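PDB 3HV1: polar amino acid ABC uptake transporter substrate binding protein from Streptococcus thermophilus LMG 18311, which probably binds polar amino acids outside the cell and delivers them to an ABC uptake transporter. Local coordinates for residues Tyr88-Glu93 / Ala98-Pro103; Val159-Ser162 / Gln166-Ile169; Gly178-Arg183 / Ala204-Glu209. All blocks are in the same frame, centred on the assembly; numbering follows the deposited sequence.

Contact 1 (Tyr88-Glu93 / Ala98-Pro103); sequences YSVTDE and ADFTEP
Phe100 meets Val90 on one side of its ring plane and Tyr88 on the other. The tight part is centred on the Phe100 ring, gripped by Val90, Tyr88 and Ser89 O. Val90 CG2 comes down over the ring face and sits 3.3 Å from Phe100 CG. It is a CH-pi contact, 20° off the ring normal, with the methyl displaced toward the rim. With CG1 anti to the backbone N (chi1 178°), CG2 stands beside that N and is the methyl turned to the ring. Tyr88 makes a slipped aromatic pair. The ring centroids are 5.3 Å apart and the planes differ by 27°, so overlap is slight. The closest carbons are Tyr88 CE2 and Phe100 CE1, at 3.4 Å. Ser89 O approaches obliquely, 3.4 Å from Phe100 CZ. This carbonyl also takes a hydrogen bond from Arg94 NH1, while Tyr88 OH is bonded to Glu73 OE2. Val90 forms the exposed margin, although its CG2 is in tight contact. Beyond it, Asp92 and Glu93 do not touch 98-103, and Asp92 packs on Tyr139 of the second subunit. The run from Ser89 to Arg94 fits a family 3 motif whose arginine often holds the ligand carboxylate in relatives, so a similar place for Arg94 is likely but inferred. The first segment runs into the short helix 92-95, and the second follows it. Phe100 also packs on Arg94 and Lys95. Strand 209-215 is bonded through its backbone to Tyr88, Asp99 and Thr101. Helix 220-236 lies against Thr101.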
loop_
_atom_site.group_PDB
_atom_site.type_symbol
_atom_site.label_atom_id
_atom_site.label_comp_id
_atom_site.label_asym_id
_atom_site.label_seq_id
_atom_site.Cartn_x
_atom_site.Cartn_y
_atom_site.Cartn_z
ATOM N N TYR A 88 -4.104 -14.018 6.762
ATOM C CA TYR A 88 -2.961 -14.255 5.888
ATOM C C TYR A 88 -2.316 -12.907 5.563
ATOM O O TYR A 88 -2.950 -11.868 5.702
ATOM C CB TYR A 88 -3.468 -14.938 4.611
ATOM C CG TYR A 88 -2.417 -15.583 3.732
ATOM C CD1 TYR A 88 -1.467 -16.451 4.263
ATOM C CD2 TYR A 88 -2.426 -15.385 2.353
ATOM C CE1 TYR A 88 -0.548 -17.117 3.437
ATOM C CE2 TYR A 88 -1.518 -16.044 1.521
ATOM C CZ TYR A 88 -0.585 -16.908 2.072
ATOM O OH TYR A 88 0.289 -17.584 1.251
ATOM N N SER A 89 -1.059 -12.909 5.133
ATOM C CA SER A 89 -0.391 -11.648 4.799
ATOM C C SER A 89 0.710 -11.816 3.757
ATOM O O SER A 89 1.158 -12.928 3.482
ATOM C CB SER A 89 0.197 -11.010 6.059
ATOM O OG SER A 89 1.161 -11.858 6.645
ATOM N N VAL A 90 1.149 -10.700 3.187
ATOM C CA VAL A 90 2.190 -10.732 2.168
ATOM C C VAL A 90 3.592 -10.956 2.725
ATOM O O VAL A 90 3.941 -10.452 3.794
ATOM C CB VAL A 90 2.207 -9.414 1.346
ATOM C CG1 VAL A 90 3.336 -9.441 0.315
ATOM C CG2 VAL A 90 0.873 -9.219 0.650
ATOM N N THR A 91 4.375 -11.739 1.989
ATOM C CA THR A 91 5.771 -12.026 2.299
ATOM C C THR A 91 6.334 -12.342 0.927
ATOM O O THR A 91 5.594 -12.782 0.051
ATOM C CB THR A 91 5.975 -13.270 3.195
ATOM O OG1 THR A 91 5.597 -14.449 2.474
ATOM C CG2 THR A 91 5.162 -13.162 4.477
ATOM N N ASP A 92 7.624 -12.102 0.724
ATOM C CA ASP A 92 8.227 -12.383 -0.569
ATOM C C ASP A 92 8.093 -13.859 -0.925
ATOM O O ASP A 92 7.930 -14.209 -2.089
ATOM C CB ASP A 92 9.706 -11.984 -0.572
ATOM C CG ASP A 92 9.905 -10.480 -0.514
ATOM O OD1 ASP A 92 9.310 -9.766 -1.355
ATOM O OD2 ASP A 92 10.659 -10.013 0.366
ATOM N N GLU A 93 8.163 -14.719 0.085
ATOM C CA GLU A 93 8.050 -16.158 -0.129
ATOM C C GLU A 93 6.650 -16.489 -0.629
ATOM O O GLU A 93 6.479 -17.203 -1.614
ATOM C CB GLU A 93 8.324 -16.912 1.179
ATOM C CG GLU A 93 8.472 -18.424 1.021
ATOM C CD GLU A 93 8.747 -19.132 2.340
ATOM O OE1 GLU A 93 9.719 -18.762 3.032
ATOM O OE2 GLU A 93 7.995 -20.068 2.683
ATOM N N ALA A 98 1.553 -16.791 -4.713
ATOM C CA ALA A 98 0.246 -16.173 -4.902
ATOM C C ALA A 98 0.218 -14.664 -5.072
ATOM O O ALA A 98 1.206 -13.974 -4.836
ATOM C CB ALA A 98 -0.669 -16.568 -3.740
ATOM N N ASP A 99 -0.942 -14.172 -5.494
ATOM C CA ASP A 99 -1.190 -12.748 -5.673
ATOM C C ASP A 99 -2.122 -12.332 -4.538
ATOM O O ASP A 99 -3.000 -13.095 -4.140
ATOM C CB ASP A 99 -1.841 -12.476 -7.026
ATOM C CG ASP A 99 -0.819 -12.281 -8.136
ATOM O OD1 ASP A 99 0.396 -12.342 -7.844
ATOM O OD2 ASP A 99 -1.235 -12.057 -9.297
ATOM N N PHE A 100 -1.933 -11.121 -4.030
ATOM C CA PHE A 100 -2.713 -10.628 -2.898
ATOM C C PHE A 100 -3.688 -9.503 -3.169
ATOM O O PHE A 100 -3.472 -8.673 -4.051
ATOM C CB PHE A 100 -1.761 -10.145 -1.803
ATOM C CG PHE A 100 -1.046 -11.247 -1.091
ATOM C CD1 PHE A 100 -1.577 -11.790 0.074
ATOM C CD2 PHE A 100 0.158 -11.745 -1.580
ATOM C CE1 PHE A 100 -0.923 -12.808 0.744
ATOM C CE2 PHE A 100 0.822 -12.768 -0.917
ATOM C CZ PHE A 100 0.282 -13.301 0.247
ATOM N N THR A 101 -4.764 -9.475 -2.387
ATOM C CA THR A 101 -5.725 -8.394 -2.493
ATOM C C THR A 101 -5.045 -7.303 -1.682
ATOM O O THR A 101 -3.972 -7.518 -1.108
ATOM C CB THR A 101 -7.041 -8.678 -1.749
ATOM O OG1 THR A 101 -6.748 -8.942 -0.365
ATOM C CG2 THR A 101 -7.786 -9.851 -2.364
ATOM N N GLU A 102 -5.676 -6.139 -1.644
ATOM C CA GLU A 102 -5.190 -5.028 -0.842
ATOM C C GLU A 102 -5.423 -5.475 0.603
ATOM O O GLU A 102 -6.225 -6.376 0.849
ATOM C CB GLU A 102 -6.022 -3.775 -1.131
ATOM C CG GLU A 102 -5.864 -3.250 -2.538
ATOM C CD GLU A 102 -4.414 -3.007 -2.890
ATOM O OE1 GLU A 102 -3.706 -2.395 -2.059
ATOM O OE2 GLU A 102 -3.980 -3.423 -3.991
ATOM N N PRO A 103 -4.714 -4.874 1.575
ATOM C CA PRO A 103 -4.921 -5.282 2.972
ATOM C C PRO A 103 -6.251 -4.770 3.511
ATOM O O PRO A 103 -6.642 -3.648 3.204
ATOM C CB PRO A 103 -3.725 -4.662 3.690
ATOM C CG PRO A 103 -3.468 -3.405 2.878
ATOM C CD PRO A 103 -3.591 -3.921 1.462
#

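Contact 2 (Val159-Ser162 / Gln166-Ile169)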
loop_
_atom_site.group_PDB
_atom_site.type_symbol
_atom_site.label_atom_id
_atom_site.label_comp_id
_atom_site.label_asym_id
_atom_site.label_seq_id
_atom_site.Cartn_x
_atom_site.Cartn_y
_atom_site.Cartn_z
ATOM N N VAL A 159 6.106 -9.310 32.833
ATOM C CA VAL A 159 5.567 -10.451 33.541
ATOM C C VAL A 159 4.866 -11.300 32.485
ATOM O O VAL A 159 3.940 -10.835 31.810
ATOM C CB VAL A 159 4.559 -10.004 34.610
ATOM C CG1 VAL A 159 4.086 -11.197 35.424
ATOM C CG2 VAL A 159 5.196 -8.966 35.512
ATOM N N GLN A 160 5.317 -12.540 32.328
ATOM C CA GLN A 160 4.722 -13.422 31.336
ATOM C C GLN A 160 3.523 -14.184 31.880
ATOM O O GLN A 160 3.504 -14.600 33.037
ATOM C CB GLN A 160 5.765 -14.407 30.803
ATOM C CG GLN A 160 6.872 -13.751 30.001
ATOM C CD GLN A 160 7.772 -14.764 29.325
ATOM O OE1 GLN A 160 7.310 -15.599 28.542
ATOM N NE2 GLN A 160 9.066 -14.696 29.622
ATOM N N TYR A 161 2.521 -14.357 31.027
ATOM C CA TYR A 161 1.310 -15.067 31.393
ATOM C C TYR A 161 1.059 -16.149 30.361
ATOM O O TYR A 161 1.317 -15.955 29.177
ATOM C CB TYR A 161 0.133 -14.094 31.437
ATOM C CG TYR A 161 0.188 -13.146 32.613
ATOM C CD1 TYR A 161 -0.504 -13.428 33.789
ATOM C CD2 TYR A 161 0.934 -11.970 32.551
ATOM C CE1 TYR A 161 -0.457 -12.561 34.880
ATOM C CE2 TYR A 161 0.991 -11.092 33.637
ATOM C CZ TYR A 161 0.291 -11.393 34.797
ATOM O OH TYR A 161 0.321 -10.524 35.868
ATOM N N SER A 162 0.558 -17.290 30.816
ATOM C CA SER A 162 0.284 -18.405 29.920
ATOM C C SER A 162 -0.939 -18.130 29.060
ATOM O O SER A 162 -0.946 -18.422 27.862
ATOM C CB SER A 162 0.070 -19.689 30.723
ATOM O OG SER A 162 1.237 -20.029 31.454
ATOM N N GLN A 166 -5.625 -14.958 32.364
ATOM C CA GLN A 166 -4.884 -14.701 33.595
ATOM C C GLN A 166 -4.333 -13.281 33.549
ATOM O O GLN A 166 -4.388 -12.551 34.534
ATOM C CB GLN A 166 -3.699 -15.659 33.739
ATOM C CG GLN A 166 -4.010 -17.124 33.538
ATOM C CD GLN A 166 -2.747 -17.965 33.506
ATOM O OE1 GLN A 166 -1.741 -17.566 32.907
ATOM N NE2 GLN A 166 -2.791 -19.133 34.141
ATOM N N ALA A 167 -3.782 -12.910 32.399
ATOM C CA ALA A 167 -3.209 -11.584 32.220
ATOM C C ALA A 167 -4.249 -10.501 32.533
ATOM O O ALA A 167 -3.970 -9.562 33.277
ATOM C CB ALA A 167 -2.695 -11.433 30.790
ATOM N N LEU A 168 -5.447 -10.645 31.975
ATOM C CA LEU A 168 -6.510 -9.668 32.205
ATOM C C LEU A 168 -6.915 -9.636 33.681
ATOM O O LEU A 168 -7.126 -8.571 34.251
ATOM C CB LEU A 168 -7.730 -9.996 31.343
ATOM C CG LEU A 168 -8.841 -8.940 31.354
ATOM C CD1 LEU A 168 -8.290 -7.640 30.794
ATOM C CD2 LEU A 168 -10.032 -9.411 30.528
ATOM N N ILE A 169 -7.028 -10.807 34.305
ATOM C CA ILE A 169 -7.389 -10.856 35.717
ATOM C C ILE A 169 -6.449 -9.948 36.494
ATOM O O ILE A 169 -6.885 -9.126 37.294
ATOM C CB ILE A 169 -7.291 -12.301 36.274
ATOM C CG1 ILE A 169 -8.442 -13.142 35.719
ATOM C CG2 ILE A 169 -7.321 -12.278 37.805
ATOM C CD1 ILE A 169 -8.384 -14.611 36.082
#
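The Tyr161 ring lies with one face against the backbone of helix 164-173 at Ala167. Ala167 CA stands over that face, 3.8 Å from the ring centroid and 19° off the normal, a CH-pi contact. It is offset toward the rim, nearest the CD1 side. Ala167 CB packs beside the root of the ring, 3.8 Å from Tyr161 CG. Gln166 reaches the same rim from the previous residue, with its CB 3.9 Å from Tyr161 CD1. Tyr161 CG is anti to the carbonyl carbon (chi1 -71°), which turns the ring face to Ala167. Its hydroxyl then extends past Ala167 to Asp170 OD2, one turn on, and bonds to it. The Gln166 side chain goes the other way, back toward the start of the helix. Its chain is extended beyond CG, and OE1 accepts a weak, bent bond from Ser162 N (3.1 Å, 129°). OE1 also accepts a bond from Thr163 N, and this second bond resembles the glutamine half of a capping box. Strand 158-161, helix 164-173 and strand 178-182 form a beta-alpha-beta crossover, and this contact lies at the join between its first strand and the helix. The chemistry is divided: carbon packing holds the ring against the helix. The polar bonds lie apart from it: the phenol with Asp170, and Gln166 OE1 with Ser162 N (weak) and Thr163 N, two backbone N-H groups near the helix start.

Contact 3 (Gly178-Arg183 / Ala204-Glu209); sequences GLLIDR and AGYEGE
Leu180 reaches from strand 178-182 to Ala204 and Tyr206 with its two terminal methyls. Its CB points toward the 204-209 segment but makes no close contact with it. CG follows anti to the backbone N (chi1 -174°), which carries the branch toward Ala204 and Tyr206. At CG the chain forks. CD1 meets Ala204 CB at 3.6 Å and also lies 3.9 Å from Tyr206 CE2. CD2 packs on the same ring carbon, 3.7 Å from Tyr206 CE2. Both methyls bear on Tyr206 CE2, and CD2 comes at the ring obliquely. The three residues are buried, and the contact between them is wholly apolar. A polar border lies further along. Asp182 OD1 and Glu209 OE2 are 4.6 Å apart, like charges without direct contact. Asn107 ND2 bonds to both oxygens, which probably eases their repulsion. Asp182 OD2 has its own partner in Gln109 NE2. Asp182 ends strand 178-182, just before helix 183-192. In family 3 relatives the aspartate here often binds the ligand amino group, so a similar role is probable but inferred. In the fold, the contact joins a strand of one lobe to the connection from strand 199-203 into strand 209-215, one of the crossings between lobes. Strand 105-114 runs alongside strand 178-182, and its Gln109 touches both Leu180 and Tyr206. The Tyr206 ring also packs against Ala141 and Phe142 of helix 137-144.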
loop_
_atom_site.group_PDB
_atom_site.type_symbol
_atom_site.label_atom_id
_atom_site.label_comp_id
_atom_site.label_asym_id
_atom_site.label_seq_id
_atom_site.Cartn_x
_atom_site.Cartn_y
_atom_site.Cartn_z
ATOM N N GLY A 178 -0.143 -2.580 32.798
ATOM C CA GLY A 178 -0.397 -2.640 31.376
ATOM C C GLY A 178 -0.117 -4.009 30.814
ATOM O O GLY A 178 0.667 -4.782 31.377
ATOM N N LEU A 179 -0.751 -4.291 29.682
ATOM C CA LEU A 179 -0.619 -5.565 29.002
ATOM C C LEU A 179 -0.297 -5.326 27.533
ATOM O O LEU A 179 -0.939 -4.501 26.882
ATOM C CB LEU A 179 -1.940 -6.337 29.127
ATOM C CG LEU A 179 -2.174 -7.560 28.238
ATOM C CD1 LEU A 179 -1.115 -8.615 28.512
ATOM C CD2 LEU A 179 -3.564 -8.116 28.512
ATOM N N LEU A 180 0.697 -6.042 27.014
ATOM C CA LEU A 180 1.082 -5.927 25.611
ATOM C C LEU A 180 0.547 -7.195 24.938
ATOM O O LEU A 180 0.859 -8.302 25.368
ATOM C CB LEU A 180 2.614 -5.853 25.489
ATOM C CG LEU A 180 3.218 -5.592 24.105
ATOM C CD1 LEU A 180 2.839 -4.195 23.650
ATOM C CD2 LEU A 180 4.744 -5.734 24.157
ATOM N N ILE A 181 -0.265 -7.042 23.897
ATOM C CA ILE A 181 -0.850 -8.196 23.217
ATOM C C ILE A 181 -1.291 -7.804 21.804
ATOM O O ILE A 181 -1.417 -6.622 21.504
ATOM C CB ILE A 181 -2.076 -8.710 24.019
ATOM C CG1 ILE A 181 -2.607 -10.013 23.430
ATOM C CG2 ILE A 181 -3.168 -7.653 24.023
ATOM C CD1 ILE A 181 -1.715 -11.195 23.672
ATOM N N ASP A 182 -1.519 -8.790 20.937
ATOM C CA ASP A 182 -1.953 -8.498 19.571
ATOM C C ASP A 182 -3.295 -7.774 19.571
ATOM O O ASP A 182 -4.195 -8.125 20.325
ATOM C CB ASP A 182 -2.137 -9.778 18.752
ATOM C CG ASP A 182 -0.826 -10.494 18.444
ATOM O OD1 ASP A 182 -0.607 -10.809 17.258
ATOM O OD2 ASP A 182 -0.040 -10.753 19.369
ATOM N N ARG A 183 -3.423 -6.789 18.692
ATOM C CA ARG A 183 -4.659 -6.037 18.548
ATOM C C ARG A 183 -5.823 -7.013 18.350
ATOM O O ARG A 183 -6.841 -6.900 19.027
ATOM C CB ARG A 183 -4.562 -5.116 17.340
ATOM C CG ARG A 183 -5.788 -4.257 17.111
ATOM C CD ARG A 183 -5.763 -3.647 15.725
ATOM N NE ARG A 183 -6.819 -2.656 15.557
ATOM C CZ ARG A 183 -7.060 -2.014 14.420
ATOM N NH1 ARG A 183 -6.320 -2.262 13.345
ATOM N NH2 ARG A 183 -8.024 -1.107 14.364
ATOM N N ALA A 204 1.162 0.034 20.214
ATOM C CA ALA A 204 2.371 0.018 21.021
ATOM C C ALA A 204 3.577 0.720 20.411
ATOM O O ALA A 204 4.353 1.361 21.122
ATOM C CB ALA A 204 2.726 -1.429 21.367
ATOM N N GLY A 205 3.742 0.589 19.099
ATOM C CA GLY A 205 4.878 1.208 18.442
ATOM C C GLY A 205 5.744 0.187 17.724
ATOM O O GLY A 205 6.707 0.548 17.056
ATOM N N TYR A 206 5.407 -1.089 17.864
ATOM C CA TYR A 206 6.160 -2.152 17.212
ATOM C C TYR A 206 5.586 -2.386 15.821
ATOM O O TYR A 206 4.371 -2.296 15.618
ATOM C CB TYR A 206 6.072 -3.444 18.021
ATOM C CG TYR A 206 6.551 -3.311 19.447
ATOM C CD1 TYR A 206 7.913 -3.243 19.748
ATOM C CD2 TYR A 206 5.643 -3.256 20.496
ATOM C CE1 TYR A 206 8.357 -3.129 21.072
ATOM C CE2 TYR A 206 6.070 -3.141 21.817
ATOM C CZ TYR A 206 7.427 -3.080 22.098
ATOM O OH TYR A 206 7.838 -2.986 23.402
ATOM N N GLU A 207 6.458 -2.689 14.866
ATOM C CA GLU A 207 6.032 -2.927 13.493
ATOM C C GLU A 207 4.905 -3.950 13.436
ATOM O O GLU A 207 4.953 -4.987 14.096
ATOM C CB GLU A 207 7.218 -3.404 12.646
ATOM C CG GLU A 207 6.845 -3.830 11.236
ATOM C CD GLU A 207 8.064 -4.070 10.361
ATOM O OE1 GLU A 207 9.139 -4.385 10.914
ATOM O OE2 GLU A 207 7.941 -3.954 9.125
ATOM N N GLY A 208 3.888 -3.653 12.636
ATOM C CA GLY A 208 2.769 -4.564 12.526
ATOM C C GLY A 208 2.748 -5.358 11.238
ATOM O O GLY A 208 3.723 -5.385 10.485
ATOM N N GLU A 209 1.622 -6.019 10.998
ATOM C CA GLU A 209 1.430 -6.818 9.799
ATOM C C GLU A 209 0.073 -6.441 9.217
ATOM O O GLU A 209 -0.819 -5.998 9.949
ATOM C CB GLU A 209 1.460 -8.308 10.153
ATOM C CG GLU A 209 0.291 -8.774 10.994
ATOM C CD GLU A 209 0.504 -10.160 11.579
ATOM O OE1 GLU A 209 1.072 -11.024 10.883
ATOM O OE2 GLU A 209 0.088 -10.390 12.732
#

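All three contacts reach the same mixed sheet, in series along the chain. Contacts 2 and 3 are neighbours in one lobe, centres about 15 Å apart. They touch where Ala167 CB packs on Leu179 CD1 at 4.0 Å. Contact 1 lies in the other lobe, its centre about 33 Å from that of contact 2. Contacts 1 and 3 approach to about 4 Å between nearest atoms but do not touch; their centres are about 21 Å apart. Strands 105-114 and 209-215 connect the lobes, consistent with a hinge. Contact 1 leads to Arg94 and contact 3 holds Asp182, the inferred carboxylate and amino-group partners, probably facing the ligand cleft between lobes as in relatives.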